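Local coordinates for protein trans-4-hydroxy-L-proline dehydratase (Clostridioides difficile 70-100-2010, PDB 6VXC) that uses a glycyl radical to dehydrate trans-4-hydroxy-L-proline to (S)-1-pyrroline-5-carboxylate in the anaerobic breakdown of hydroxyproline, at residues R324-W335 and V379-M390. Sequence-based numbering, arbitrary orientation.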
loop_
_atom_site.group_PDB
_atom_site.type_symbol
_atom_site.label_atom_id
_atom_site.label_comp_id
_atom_site.label_asym_id
_atom_site.label_seq_id
_atom_site.Cartn_x
_atom_site.Cartn_y
_atom_site.Cartn_z
ATOM N N ARG A 324 -12.483 -11.145 27.247
ATOM C CA ARG A 324 -11.891 -11.495 25.963
ATOM C C ARG A 324 -12.931 -11.489 24.853
ATOM O O ARG A 324 -12.659 -11.024 23.739
ATOM C CB ARG A 324 -11.215 -12.868 26.044
ATOM C CG ARG A 324 -10.268 -13.141 24.881
ATOM C CD ARG A 324 -9.777 -14.575 24.849
ATOM N NE ARG A 324 -8.642 -14.769 23.948
ATOM C CZ ARG A 324 -8.740 -15.040 22.649
ATOM N NH1 ARG A 324 -7.634 -15.215 21.922
ATOM N NH2 ARG A 324 -9.931 -15.150 22.080
ATOM N N ASP A 325 -14.135 -11.981 25.144
ATOM C CA ASP A 325 -15.174 -12.062 24.122
ATOM C C ASP A 325 -15.573 -10.680 23.615
ATOM O O ASP A 325 -15.758 -10.482 22.408
ATOM C CB ASP A 325 -16.395 -12.790 24.673
ATOM C CG ASP A 325 -16.226 -14.302 24.666
ATOM O OD1 ASP A 325 -15.261 -14.811 24.063
ATOM O OD2 ASP A 325 -17.088 -14.975 25.252
ATOM N N ARG A 326 -15.770 -9.723 24.532
ATOM C CA ARG A 326 -16.177 -8.388 24.103
ATOM C C ARG A 326 -15.031 -7.684 23.384
ATOM O O ARG A 326 -15.261 -6.967 22.409
ATOM C CB ARG A 326 -16.661 -7.558 25.297
ATOM C CG ARG A 326 -17.066 -6.098 24.969
ATOM C CD ARG A 326 -18.305 -6.022 24.068
ATOM N NE ARG A 326 -19.079 -4.793 24.275
ATOM C CZ ARG A 326 -20.357 -4.650 23.936
ATOM N NH1 ARG A 326 -21.036 -5.685 23.461
ATOM N NH2 ARG A 326 -20.976 -3.501 24.154
ATOM N N ALA A 327 -13.794 -7.888 23.851
ATOM C CA ALA A 327 -12.624 -7.369 23.138
ATOM C C ALA A 327 -12.530 -7.937 21.729
ATOM O O ALA A 327 -12.187 -7.215 20.786
ATOM C CB ALA A 327 -11.346 -7.660 23.912
ATOM N N GLN A 328 -12.809 -9.236 21.565
ATOM C CA GLN A 328 -12.820 -9.816 20.232
ATOM C C GLN A 328 -13.983 -9.284 19.415
ATOM O O GLN A 328 -13.824 -8.990 18.224
ATOM C CB GLN A 328 -12.892 -11.339 20.308
ATOM C CG GLN A 328 -12.950 -11.978 18.939
ATOM C CD GLN A 328 -12.740 -13.493 18.974
ATOM O OE1 GLN A 328 -12.403 -14.072 20.018
ATOM N NE2 GLN A 328 -12.918 -14.137 17.829
ATOM N N GLU A 329 -15.157 -9.146 20.044
ATOM C CA GLU A 329 -16.333 -8.645 19.344
ATOM C C GLU A 329 -16.079 -7.239 18.798
ATOM O O GLU A 329 -16.462 -6.922 17.666
ATOM C CB GLU A 329 -17.552 -8.662 20.276
ATOM C CG GLU A 329 -18.842 -8.134 19.626
ATOM C CD GLU A 329 -20.056 -8.148 20.565
ATOM O OE1 GLU A 329 -21.184 -8.322 20.081
ATOM O OE2 GLU A 329 -19.882 -7.947 21.775
ATOM N N LEU A 330 -15.433 -6.388 19.590
ATOM C CA LEU A 330 -15.150 -5.029 19.139
ATOM C C LEU A 330 -14.184 -5.033 17.957
ATOM O O LEU A 330 -14.337 -4.240 17.027
ATOM C CB LEU A 330 -14.609 -4.188 20.295
ATOM C CG LEU A 330 -15.677 -3.791 21.312
ATOM C CD1 LEU A 330 -15.069 -3.304 22.618
ATOM C CD2 LEU A 330 -16.593 -2.731 20.722
ATOM N N LEU A 331 -13.191 -5.921 17.974
ATOM C CA LEU A 331 -12.259 -6.008 16.855
ATOM C C LEU A 331 -12.912 -6.593 15.612
ATOM O O LEU A 331 -12.570 -6.194 14.498
ATOM C CB LEU A 331 -11.030 -6.829 17.244
ATOM C CG LEU A 331 -10.067 -6.064 18.145
ATOM C CD1 LEU A 331 -8.941 -6.938 18.616
ATOM C CD2 LEU A 331 -9.529 -4.830 17.405
ATOM N N GLU A 332 -13.839 -7.539 15.771
ATOM C CA GLU A 332 -14.582 -8.014 14.607
ATOM C C GLU A 332 -15.409 -6.891 14.011
ATOM O O GLU A 332 -15.512 -6.770 12.787
ATOM C CB GLU A 332 -15.459 -9.221 14.978
ATOM C CG GLU A 332 -14.616 -10.492 15.171
ATOM C CD GLU A 332 -15.397 -11.777 15.505
ATOM O OE1 GLU A 332 -16.652 -11.782 15.488
ATOM O OE2 GLU A 332 -14.717 -12.792 15.785
ATOM N N CYS A 333 -15.970 -6.033 14.860
ATOM C CA CYS A 333 -16.644 -4.842 14.359
ATOM C C CYS A 333 -15.681 -3.956 13.580
ATOM O O CYS A 333 -16.004 -3.496 12.483
ATOM C CB CYS A 333 -17.280 -4.061 15.516
ATOM S SG CYS A 333 -18.739 -4.812 16.274
ATOM N N LEU A 334 -14.498 -3.697 14.146
ATOM C CA LEU A 334 -13.469 -2.913 13.464
ATOM C C LEU A 334 -13.114 -3.506 12.103
ATOM O O LEU A 334 -13.016 -2.782 11.105
ATOM C CB LEU A 334 -12.221 -2.815 14.339
ATOM C CG LEU A 334 -11.123 -1.932 13.723
ATOM C CD1 LEU A 334 -11.666 -0.529 13.415
ATOM C CD2 LEU A 334 -9.908 -1.848 14.622
ATOM N N TRP A 335 -12.894 -4.825 12.054
ATOM C CA TRP A 335 -12.558 -5.487 10.796
ATOM C C TRP A 335 -13.604 -5.195 9.731
ATOM O O TRP A 335 -13.271 -4.852 8.587
ATOM C CB TRP A 335 -12.422 -7.000 11.019
ATOM C CG TRP A 335 -10.992 -7.494 11.002
ATOM C CD1 TRP A 335 -10.480 -8.459 10.209
ATOM C CD2 TRP A 335 -9.900 -7.008 11.794
ATOM N NE1 TRP A 335 -9.141 -8.622 10.451
ATOM C CE2 TRP A 335 -8.759 -7.745 11.424
ATOM C CE3 TRP A 335 -9.780 -6.040 12.795
ATOM C CZ2 TRP A 335 -7.514 -7.545 12.011
ATOM C CZ3 TRP A 335 -8.533 -5.830 13.376
ATOM C CH2 TRP A 335 -7.421 -6.582 12.986
ATOM N N VAL A 379 -3.847 -9.453 23.310
ATOM C CA VAL A 379 -4.539 -8.845 22.177
ATOM C C VAL A 379 -4.006 -9.413 20.874
ATOM O O VAL A 379 -4.760 -9.571 19.914
ATOM C CB VAL A 379 -4.432 -7.295 22.185
ATOM C CG1 VAL A 379 -5.144 -6.729 20.961
ATOM C CG2 VAL A 379 -5.057 -6.682 23.458
ATOM N N SER A 380 -2.709 -9.726 20.818
ATOM C CA SER A 380 -2.134 -10.326 19.614
ATOM C C SER A 380 -2.881 -11.589 19.227
ATOM O O SER A 380 -3.175 -11.820 18.046
ATOM C CB SER A 380 -0.648 -10.652 19.814
ATOM O OG SER A 380 0.069 -9.604 20.416
ATOM N N TYR A 381 -3.161 -12.441 20.211
ATOM C CA TYR A 381 -3.867 -13.678 19.920
ATOM C C TYR A 381 -5.324 -13.422 19.578
ATOM O O TYR A 381 -5.889 -14.129 18.741
ATOM C CB TYR A 381 -3.729 -14.652 21.092
ATOM C CG TYR A 381 -2.380 -15.314 21.128
ATOM C CD1 TYR A 381 -2.047 -16.277 20.182
ATOM C CD2 TYR A 381 -1.437 -14.978 22.095
ATOM C CE1 TYR A 381 -0.818 -16.906 20.189
ATOM C CE2 TYR A 381 -0.193 -15.594 22.115
ATOM C CZ TYR A 381 0.110 -16.561 21.155
ATOM O OH TYR A 381 1.337 -17.182 21.176
ATOM N N ILE A 382 -5.942 -12.406 20.197
ATOM C CA ILE A 382 -7.297 -12.032 19.814
ATOM C C ILE A 382 -7.335 -11.602 18.343
ATOM O O ILE A 382 -8.225 -12.009 17.593
ATOM C CB ILE A 382 -7.849 -10.943 20.754
ATOM C CG1 ILE A 382 -7.905 -11.430 22.208
ATOM C CG2 ILE A 382 -9.240 -10.550 20.342
ATOM C CD1 ILE A 382 -8.273 -10.319 23.218
ATOM N N ILE A 383 -6.367 -10.789 17.905
ATOM C CA ILE A 383 -6.343 -10.349 16.504
ATOM C C ILE A 383 -6.223 -11.544 15.557
ATOM O O ILE A 383 -6.920 -11.621 14.538
ATOM C CB ILE A 383 -5.204 -9.338 16.285
ATOM C CG1 ILE A 383 -5.537 -8.028 17.022
ATOM C CG2 ILE A 383 -4.947 -9.117 14.776
ATOM C CD1 ILE A 383 -4.373 -7.048 17.146
ATOM N N LEU A 384 -5.347 -12.501 15.879
ATOM C CA LEU A 384 -5.255 -13.704 15.053
ATOM C C LEU A 384 -6.587 -14.451 15.001
ATOM O O LEU A 384 -7.009 -14.904 13.929
ATOM C CB LEU A 384 -4.135 -14.614 15.555
ATOM C CG LEU A 384 -2.688 -14.146 15.383
ATOM C CD1 LEU A 384 -1.728 -15.296 15.665
ATOM C CD2 LEU A 384 -2.445 -13.577 13.980
ATOM N N ASP A 385 -7.288 -14.546 16.137
ATOM C CA ASP A 385 -8.603 -15.184 16.130
ATOM C C ASP A 385 -9.599 -14.423 15.254
ATOM O O ASP A 385 -10.393 -15.043 14.537
ATOM C CB ASP A 385 -9.160 -15.313 17.552
ATOM C CG ASP A 385 -8.463 -16.388 18.372
ATOM O OD1 ASP A 385 -7.821 -17.286 17.785
ATOM O OD2 ASP A 385 -8.566 -16.329 19.611
ATOM N N VAL A 386 -9.622 -13.082 15.326
ATOM C CA VAL A 386 -10.632 -12.384 14.531
ATOM C C VAL A 386 -10.284 -12.427 13.038
ATOM O O VAL A 386 -11.180 -12.565 12.194
ATOM C CB VAL A 386 -10.905 -10.938 15.019
ATOM C CG1 VAL A 386 -10.288 -10.618 16.375
ATOM C CG2 VAL A 386 -10.610 -9.887 13.953
ATOM N N MET A 387 -8.999 -12.323 12.670
ATOM C CA MET A 387 -8.704 -12.374 11.237
ATOM C C MET A 387 -9.029 -13.755 10.669
ATOM O O MET A 387 -9.582 -13.867 9.565
ATOM C CB MET A 387 -7.249 -11.974 10.953
ATOM C CG MET A 387 -6.193 -12.986 11.344
ATOM S SD MET A 387 -4.531 -12.602 10.733
ATOM C CE MET A 387 -4.762 -12.848 8.964
ATOM N N ASP A 388 -8.756 -14.804 11.449
ATOM C CA ASP A 388 -9.102 -16.173 11.075
ATOM C C ASP A 388 -10.610 -16.320 10.886
ATOM O O ASP A 388 -11.082 -16.744 9.825
ATOM C CB ASP A 388 -8.579 -17.099 12.178
ATOM C CG ASP A 388 -8.559 -18.571 11.812
ATOM O OD1 ASP A 388 -8.720 -18.939 10.628
ATOM O OD2 ASP A 388 -8.343 -19.370 12.759
ATOM N N GLU A 389 -11.390 -15.905 11.886
ATOM C CA GLU A 389 -12.841 -16.043 11.800
ATOM C C GLU A 389 -13.427 -15.195 10.671
ATOM O O GLU A 389 -14.237 -15.679 9.877
ATOM C CB GLU A 389 -13.492 -15.657 13.129
ATOM C CG GLU A 389 -15.030 -15.712 13.081
ATOM C CD GLU A 389 -15.565 -17.137 12.952
ATOM O OE1 GLU A 389 -14.972 -18.042 13.570
ATOM O OE2 GLU A 389 -16.557 -17.346 12.231
ATOM N N MET A 390 -13.041 -13.918 10.589
ATOM C CA MET A 390 -13.732 -12.998 9.681
ATOM C C MET A 390 -13.421 -13.264 8.203
ATOM O O MET A 390 -14.288 -13.054 7.346
ATOM C CB MET A 390 -13.382 -11.552 10.036
ATOM C CG MET A 390 -13.844 -11.130 11.446
ATOM S SD MET A 390 -15.583 -11.476 11.802
ATOM C CE MET A 390 -16.388 -10.155 10.922
#
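Val386 CG2 presses on one face of the Trp335 indole, 3.7 Å from the centroid of the five-membered ring and 10° off its normal, a CH-pi contact. Ile383 CG2 lies 4.0 Å from Trp335 CH2 on the six-membered ring, and Met387 and Met390 approach the pyrrole part, so the indole is a knob in a hole formed by these four residues. The second flat group, the Arg324 guanidinium, carries Ile382 CG1 over the centre of one face and the Asp385 carboxylate at its edge. Arg324 NH1 gives Asp385 OD2 a salt-bridging hydrogen bond of 2.7 Å, arriving on the anti side but well out of the carboxylate plane; NH2 adds a weak one to the same atom, while Asp385 OD1 is held by Arg412. With CG anti to the backbone N (chi1 -165°) and an extended chain, Arg324 passes along Ile382 to reach this acid one turn further on. Helices 324-339 and 378-390 pack here at 9.5 Å and -51° between the segment axes, a crossing close to the i±4 ridges-into-grooves class, within the pyruvate formate-lyase-like part of this enzyme and away from the glycine that carries the radical in the active enzyme and from the probable catalytic cysteine. Ile382 and Val386 are knobs too: Ile382 sits among Arg324, Ala327, Gln328 and Leu331, and Val386 among Gln328, Leu331, Glu332 and Trp335. Leu331 CD1 reaches Ile383 CG1 at 3.9 Å. Beyond Val386 the Glu332 chain runs past Met390, whose bent chain brings SD to 3.6 Å from Glu332 CG. The buried Glu332 carboxylate is well supplied: Gln328 NE2 donates to OE2 (3.0 Å) from the preceding turn, Thr25 also binds OE2, and Thr29 binds OE1.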